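Local coordinates for protein ALDH21) (Physcomitrella patens subsp. patens, PDB 5MZ5) that acts as an NADP(+)-dependent succinic semialdehyde dehydrogenase of the aldehyde dehydrogenase family, oxidising the aldehyde to its acid, at residues L308-G311 with G312-G316; G339-A342 with A343-L347. All coordinates share one frame; numbering follows the deposited sequence.

Contact 1. Residues L308-G311 with G312-G316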
ATOM      1  N   LEU A 308     -28.195  21.687  -0.745  1.00 26.99           N
ATOM      2  CA  LEU A 308     -28.262  22.333  -2.062  1.00 26.70           C
ATOM      3  C   LEU A 308     -28.011  23.840  -1.928  1.00 31.51           C
ATOM      4  O   LEU A 308     -27.366  24.436  -2.797  1.00 31.37           O
ATOM      5  CB  LEU A 308     -29.602  22.070  -2.734  1.00 26.81           C
ATOM      6  CG  LEU A 308     -29.899  20.643  -3.167  1.00 30.75           C
ATOM      7  CD1 LEU A 308     -31.290  20.563  -3.777  1.00 31.09           C
ATOM      8  CD2 LEU A 308     -28.835  20.105  -4.123  1.00 31.40           C
ATOM      9  N   ILE A 309     -28.489  24.443  -0.819  1.00 28.42           N
ATOM     10  CA  ILE A 309     -28.270  25.866  -0.492  1.00 28.74           C
ATOM     11  C   ILE A 309     -26.765  26.082  -0.237  1.00 33.95           C
ATOM     12  O   ILE A 309     -26.179  27.006  -0.806  1.00 33.65           O
ATOM     13  CB  ILE A 309     -29.160  26.326   0.708  1.00 31.56           C
ATOM     14  CG1 ILE A 309     -30.651  26.429   0.302  1.00 31.74           C
ATOM     15  CG2 ILE A 309     -28.640  27.632   1.383  1.00 31.92           C
ATOM     16  CD1 ILE A 309     -31.032  27.609  -0.745  1.00 28.98           C
ATOM     17  N   ASN A 310     -26.134  25.188   0.571  1.00 31.11           N
ATOM     18  CA  ASN A 310     -24.699  25.257   0.847  1.00 29.83           C
ATOM     19  C   ASN A 310     -23.910  25.172  -0.472  1.00 32.58           C
ATOM     20  O   ASN A 310     -23.046  26.009  -0.725  1.00 31.81           O
ATOM     21  CB  ASN A 310     -24.263  24.175   1.849  1.00 30.32           C
ATOM     22  CG  ASN A 310     -22.759  24.165   2.089  1.00 46.43           C
ATOM     23  OD1 ASN A 310     -22.200  25.029   2.771  1.00 47.13           O
ATOM     24  ND2 ASN A 310     -22.057  23.253   1.443  1.00 26.79           N
ATOM     25  N   GLY A 311     -24.263  24.215  -1.319  1.00 27.74           N
ATOM     26  CA  GLY A 311     -23.612  24.047  -2.610  1.00 27.35           C
ATOM     27  C   GLY A 311     -23.687  25.261  -3.514  1.00 29.59           C
ATOM     28  O   GLY A 311     -22.668  25.735  -4.028  1.00 28.64           O
ATOM     29  N   GLY A 312     -24.895  25.750  -3.703  1.00 25.79           N
ATOM     30  CA  GLY A 312     -25.157  26.880  -4.580  1.00 25.53           C
ATOM     31  C   GLY A 312     -24.749  28.261  -4.111  1.00 28.69           C
ATOM     32  O   GLY A 312     -24.561  29.145  -4.951  1.00 28.73           O
ATOM     33  N   PHE A 313     -24.643  28.490  -2.789  1.00 26.68           N
ATOM     34  CA  PHE A 313     -24.416  29.842  -2.269  1.00 28.37           C
ATOM     35  C   PHE A 313     -23.363  30.022  -1.160  1.00 42.48           C
ATOM     36  O   PHE A 313     -23.155  31.172  -0.745  1.00 43.63           O
ATOM     37  CB  PHE A 313     -25.757  30.426  -1.788  1.00 29.02           C
ATOM     38  CG  PHE A 313     -26.821  30.375  -2.860  1.00 28.43           C
ATOM     39  CD1 PHE A 313     -26.822  31.294  -3.907  1.00 29.95           C
ATOM     40  CD2 PHE A 313     -27.769  29.356  -2.871  1.00 28.17           C
ATOM     41  CE1 PHE A 313     -27.763  31.210  -4.929  1.00 31.39           C
ATOM     42  CE2 PHE A 313     -28.697  29.261  -3.907  1.00 31.75           C
ATOM     43  CZ  PHE A 313     -28.716  30.210  -4.908  1.00 30.37           C
ATOM     44  N   TYR A 314     -22.691  28.950  -0.694  1.00 44.83           N
ATOM     45  CA  TYR A 314     -21.617  29.097   0.308  1.00 47.69           C
ATOM     46  C   TYR A 314     -20.449  29.820  -0.393  1.00 50.32           C
ATOM     47  O   TYR A 314     -20.267  29.642  -1.611  1.00 49.63           O
ATOM     48  CB  TYR A 314     -21.180  27.728   0.884  1.00 52.05           C
ATOM     49  CG  TYR A 314     -19.942  27.122   0.238  1.00 58.51           C
ATOM     50  CD1 TYR A 314     -19.952  26.706  -1.098  1.00 60.94           C
ATOM     51  CD2 TYR A 314     -18.764  26.965   0.960  1.00 60.28           C
ATOM     52  CE1 TYR A 314     -18.796  26.221  -1.712  1.00 62.40           C
ATOM     53  CE2 TYR A 314     -17.615  26.439   0.367  1.00 61.79           C
ATOM     54  CZ  TYR A 314     -17.637  26.063  -0.968  1.00 72.08           C
ATOM     55  OH  TYR A 314     -16.504  25.532  -1.541  1.00 75.33           O
ATOM     56  N   GLN A 315     -19.701  30.672   0.350  1.00 46.57           N
ATOM     57  CA  GLN A 315     -18.603  31.507  -0.177  1.00 45.87           C
ATOM     58  C   GLN A 315     -19.118  32.464  -1.279  1.00 47.28           C
ATOM     59  O   GLN A 315     -18.334  33.041  -2.032  1.00 47.65           O
ATOM     60  CB  GLN A 315     -17.401  30.645  -0.666  1.00 47.27           C
ATOM     61  CG  GLN A 315     -16.099  30.854   0.122  1.00 68.20           C
ATOM     62  CD  GLN A 315     -16.119  30.338   1.557  1.00 90.91           C
ATOM     63  OE1 GLN A 315     -15.608  30.979   2.473  1.00 88.31           O
ATOM     64  NE2 GLN A 315     -16.665  29.156   1.794  1.00 78.52           N
ATOM     65  N   GLY A 316     -20.442  32.607  -1.354  1.00 41.72           N
ATOM     66  CA  GLY A 316     -21.139  33.415  -2.349  1.00 40.40           C
ATOM     67  C   GLY A 316     -20.941  32.928  -3.767  1.00 41.56           C
ATOM     68  O   GLY A 316     -20.904  33.742  -4.687  1.00 40.72           O
TER
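Tyr-314 lies with its CB beside the amide of Asn-310, whose OD1 comes to 3.4 Å from that carbon while amide and ring planes stand 37° apart. With chi1 at 176° the Asn-310 amide extends beside its own carbonyl carbon, and its oxygen reaches the neighbour one turn on. In the backbone, Tyr-314 N donates to Asn-310 O (3.0 Å), Phe-313 N to Ile-309 O and Gly-312 N to Leu-308 O, the last the straightest at 164°. Ile-309 CD1 meets the Phe-313 ring at CE2, 4.3 Å away, a loose apolar pair. The tyrosine hydroxyl is hydrogen-bonded to Ser-319 OG, and both residues bind succinate in this enzyme, with Arg-139 of the same site close by. A phenylalanine at Tyr-314 would probably leave Ser-319 OG without this partner and the site without this one hydroxyl. The contact lies in the C-terminal part of helix 301-313, within a beta-alpha-beta unit with strands 290-294 and 323-329: Leu-308 packs on strand 323-329, Ile-309 on helix 333-345, and Phe-313 on that helix and strand 395-402, while Tyr-314 belongs to the succinate site.

Contact 2. Residues G339-A342 with A343-L347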
ATOM      1  N   GLY A 339     -39.197  24.739  -2.403  1.00 33.21           N
ATOM      2  CA  GLY A 339     -38.391  24.713  -1.190  1.00 33.14           C
ATOM      3  C   GLY A 339     -37.046  25.403  -1.335  1.00 37.45           C
ATOM      4  O   GLY A 339     -36.632  26.139  -0.432  1.00 39.30           O
ATOM      5  N   PHE A 340     -36.366  25.180  -2.474  1.00 31.06           N
ATOM      6  CA  PHE A 340     -35.070  25.777  -2.785  1.00 31.16           C
ATOM      7  C   PHE A 340     -35.171  27.293  -2.923  1.00 35.95           C
ATOM      8  O   PHE A 340     -34.423  27.994  -2.236  1.00 34.96           O
ATOM      9  CB  PHE A 340     -34.423  25.117  -4.025  1.00 32.41           C
ATOM     10  CG  PHE A 340     -33.018  25.550  -4.365  1.00 32.99           C
ATOM     11  CD1 PHE A 340     -31.942  25.201  -3.546  1.00 34.41           C
ATOM     12  CD2 PHE A 340     -32.752  26.239  -5.546  1.00 33.95           C
ATOM     13  CE1 PHE A 340     -30.640  25.585  -3.875  1.00 33.89           C
ATOM     14  CE2 PHE A 340     -31.444  26.597  -5.885  1.00 35.03           C
ATOM     15  CZ  PHE A 340     -30.399  26.278  -5.044  1.00 32.52           C
ATOM     16  N   VAL A 341     -36.111  27.802  -3.758  1.00 33.38           N
ATOM     17  CA  VAL A 341     -36.328  29.251  -3.957  1.00 33.71           C
ATOM     18  C   VAL A 341     -36.725  29.931  -2.628  1.00 37.68           C
ATOM     19  O   VAL A 341     -36.192  30.995  -2.314  1.00 38.29           O
ATOM     20  CB  VAL A 341     -37.301  29.569  -5.131  1.00 38.71           C
ATOM     21  CG1 VAL A 341     -37.745  31.030  -5.126  1.00 39.40           C
ATOM     22  CG2 VAL A 341     -36.678  29.211  -6.479  1.00 38.19           C
ATOM     23  N   ALA A 342     -37.620  29.308  -1.838  1.00 34.39           N
ATOM     24  CA  ALA A 342     -38.019  29.840  -0.529  1.00 34.97           C
ATOM     25  C   ALA A 342     -36.801  29.951   0.417  1.00 39.67           C
ATOM     26  O   ALA A 342     -36.643  30.967   1.100  1.00 40.77           O
ATOM     27  CB  ALA A 342     -39.106  28.970   0.104  1.00 36.01           C
ATOM     28  N   ALA A 343     -35.916  28.941   0.408  1.00 35.09           N
ATOM     29  CA  ALA A 343     -34.707  28.958   1.228  1.00 33.89           C
ATOM     30  C   ALA A 343     -33.675  30.001   0.764  1.00 37.96           C
ATOM     31  O   ALA A 343     -33.073  30.643   1.624  1.00 37.57           O
ATOM     32  CB  ALA A 343     -34.097  27.568   1.326  1.00 33.58           C
ATOM     33  N   VAL A 344     -33.523  30.244  -0.566  1.00 35.95           N
ATOM     34  CA  VAL A 344     -32.565  31.268  -1.035  1.00 36.26           C
ATOM     35  C   VAL A 344     -33.056  32.668  -0.647  1.00 39.53           C
ATOM     36  O   VAL A 344     -32.222  33.531  -0.357  1.00 38.88           O
ATOM     37  CB  VAL A 344     -32.038  31.212  -2.521  1.00 40.59           C
ATOM     38  CG1 VAL A 344     -32.262  29.871  -3.206  1.00 40.25           C
ATOM     39  CG2 VAL A 344     -32.531  32.367  -3.379  1.00 40.90           C
ATOM     40  N   LYS A 345     -34.399  32.878  -0.615  1.00 36.33           N
ATOM     41  CA  LYS A 345     -35.025  34.150  -0.249  1.00 36.74           C
ATOM     42  C   LYS A 345     -34.799  34.525   1.218  1.00 41.47           C
ATOM     43  O   LYS A 345     -34.904  35.704   1.564  1.00 42.53           O
ATOM     44  CB  LYS A 345     -36.529  34.150  -0.604  1.00 39.39           C
ATOM     45  CG  LYS A 345     -36.767  34.403  -2.093  1.00 43.08           C
ATOM     46  CD  LYS A 345     -38.191  34.086  -2.510  1.00 46.69           C
ATOM     47  CE  LYS A 345     -38.809  35.188  -3.336  1.00 51.00           C
ATOM     48  NZ  LYS A 345     -38.300  35.235  -4.729  1.00 47.37           N
ATOM     49  N   LYS A 346     -34.435  33.540   2.056  1.00 36.63           N
ATOM     50  CA  LYS A 346     -34.182  33.711   3.487  1.00 36.52           C
ATOM     51  C   LYS A 346     -32.715  34.017   3.794  1.00 38.99           C
ATOM     52  O   LYS A 346     -32.412  34.403   4.930  1.00 37.06           O
ATOM     53  CB  LYS A 346     -34.636  32.456   4.267  1.00 39.21           C
ATOM     54  CG  LYS A 346     -36.146  32.315   4.381  1.00 58.23           C
ATOM     55  CD  LYS A 346     -36.541  31.027   5.102  1.00 74.54           C
ATOM     56  CE  LYS A 346     -38.043  30.925   5.285  1.00 89.38           C
ATOM     57  NZ  LYS A 346     -38.413  29.940   6.334  1.00 94.42           N
ATOM     58  N   LEU A 347     -31.805  33.828   2.794  1.00 35.17           N
ATOM     59  CA  LEU A 347     -30.364  34.011   2.961  1.00 34.26           C
ATOM     60  C   LEU A 347     -29.991  35.452   3.264  1.00 39.67           C
ATOM     61  O   LEU A 347     -30.344  36.345   2.503  1.00 40.85           O
ATOM     62  CB  LEU A 347     -29.557  33.460   1.770  1.00 33.56           C
ATOM     63  CG  LEU A 347     -29.646  31.947   1.481  1.00 37.77           C
ATOM     64  CD1 LEU A 347     -28.899  31.593   0.195  1.00 36.41           C
ATOM     65  CD2 LEU A 347     -29.149  31.111   2.663  1.00 38.00           C
TER
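Val-344 sets its CG1 over the face of the Phe-340 ring, 4.3 Å from the centroid and 9° off the normal, a CH-pi contact one helical turn apart. The valine's chi1 of -17° is far from staggered and its CG1 lies 3.0 Å from Phe-340 O, a tight and possibly strained spot. That oxygen takes the N-H of Val-344 at 2.9 Å, with the donor in the carbonyl plane. On either side of this bond in sequence, Ala-343 N donates to Gly-339 O at 3.0 Å and Lys-345 N to Val-341 O at 3.1 Å, both with the donor tilted out of that plane. Next come Lys-346 N to Ala-343 O and Leu-347 N to Val-344 O, each spanning three residues. Val-341 and Lys-345 run side by side, CG1 of the valine 4.0 Å from CD of the lysine. The lysine chain bends about its CG-CD and CD-CE bonds, and its NZ is hydrogen-bonded to Thr-387 OG1 on strand 384-387. The aliphatic CG of Lys-346 passes 3.6 Å from Ala-342 O. Phe-340, Ala-343 and Val-344 pack on helix 301-313, Phe-340 and Val-344 also on strand 395-402. Backbone bonds thus satisfy the N-H groups of Ala-343 to Leu-347, and the side chains divide the work: Phe-340 and Val-344 contribute apolar packing, whereas Lys-345 combines an aliphatic stem with a polar anchor to the neighbouring strand.

Both contacts lie near the C-terminal ends of helices in the same domain, 301-313 and 333-345, and each rests on successive i to i+4 backbone bonds. They meet directly: Ile-309 CD1 lies 3.6 Å from Val-344 CG1, and Phe-313 CE2 3.6 Å from Phe-340 CZ, so the apolar faces form one shared layer, with Val-400 of strand 395-402 against Phe-313, Phe-340 and Val-344. Contact 1 is the buried one, and its chain leads into the succinate site through a tyrosine. Contact 2 lies farther out, its other flank carrying exposed Ala-342 and two lysines. The tyrosine hydroxyl of contact 1 belongs to the succinate site, whereas in contact 2 Lys-345 ties to a neighbouring strand.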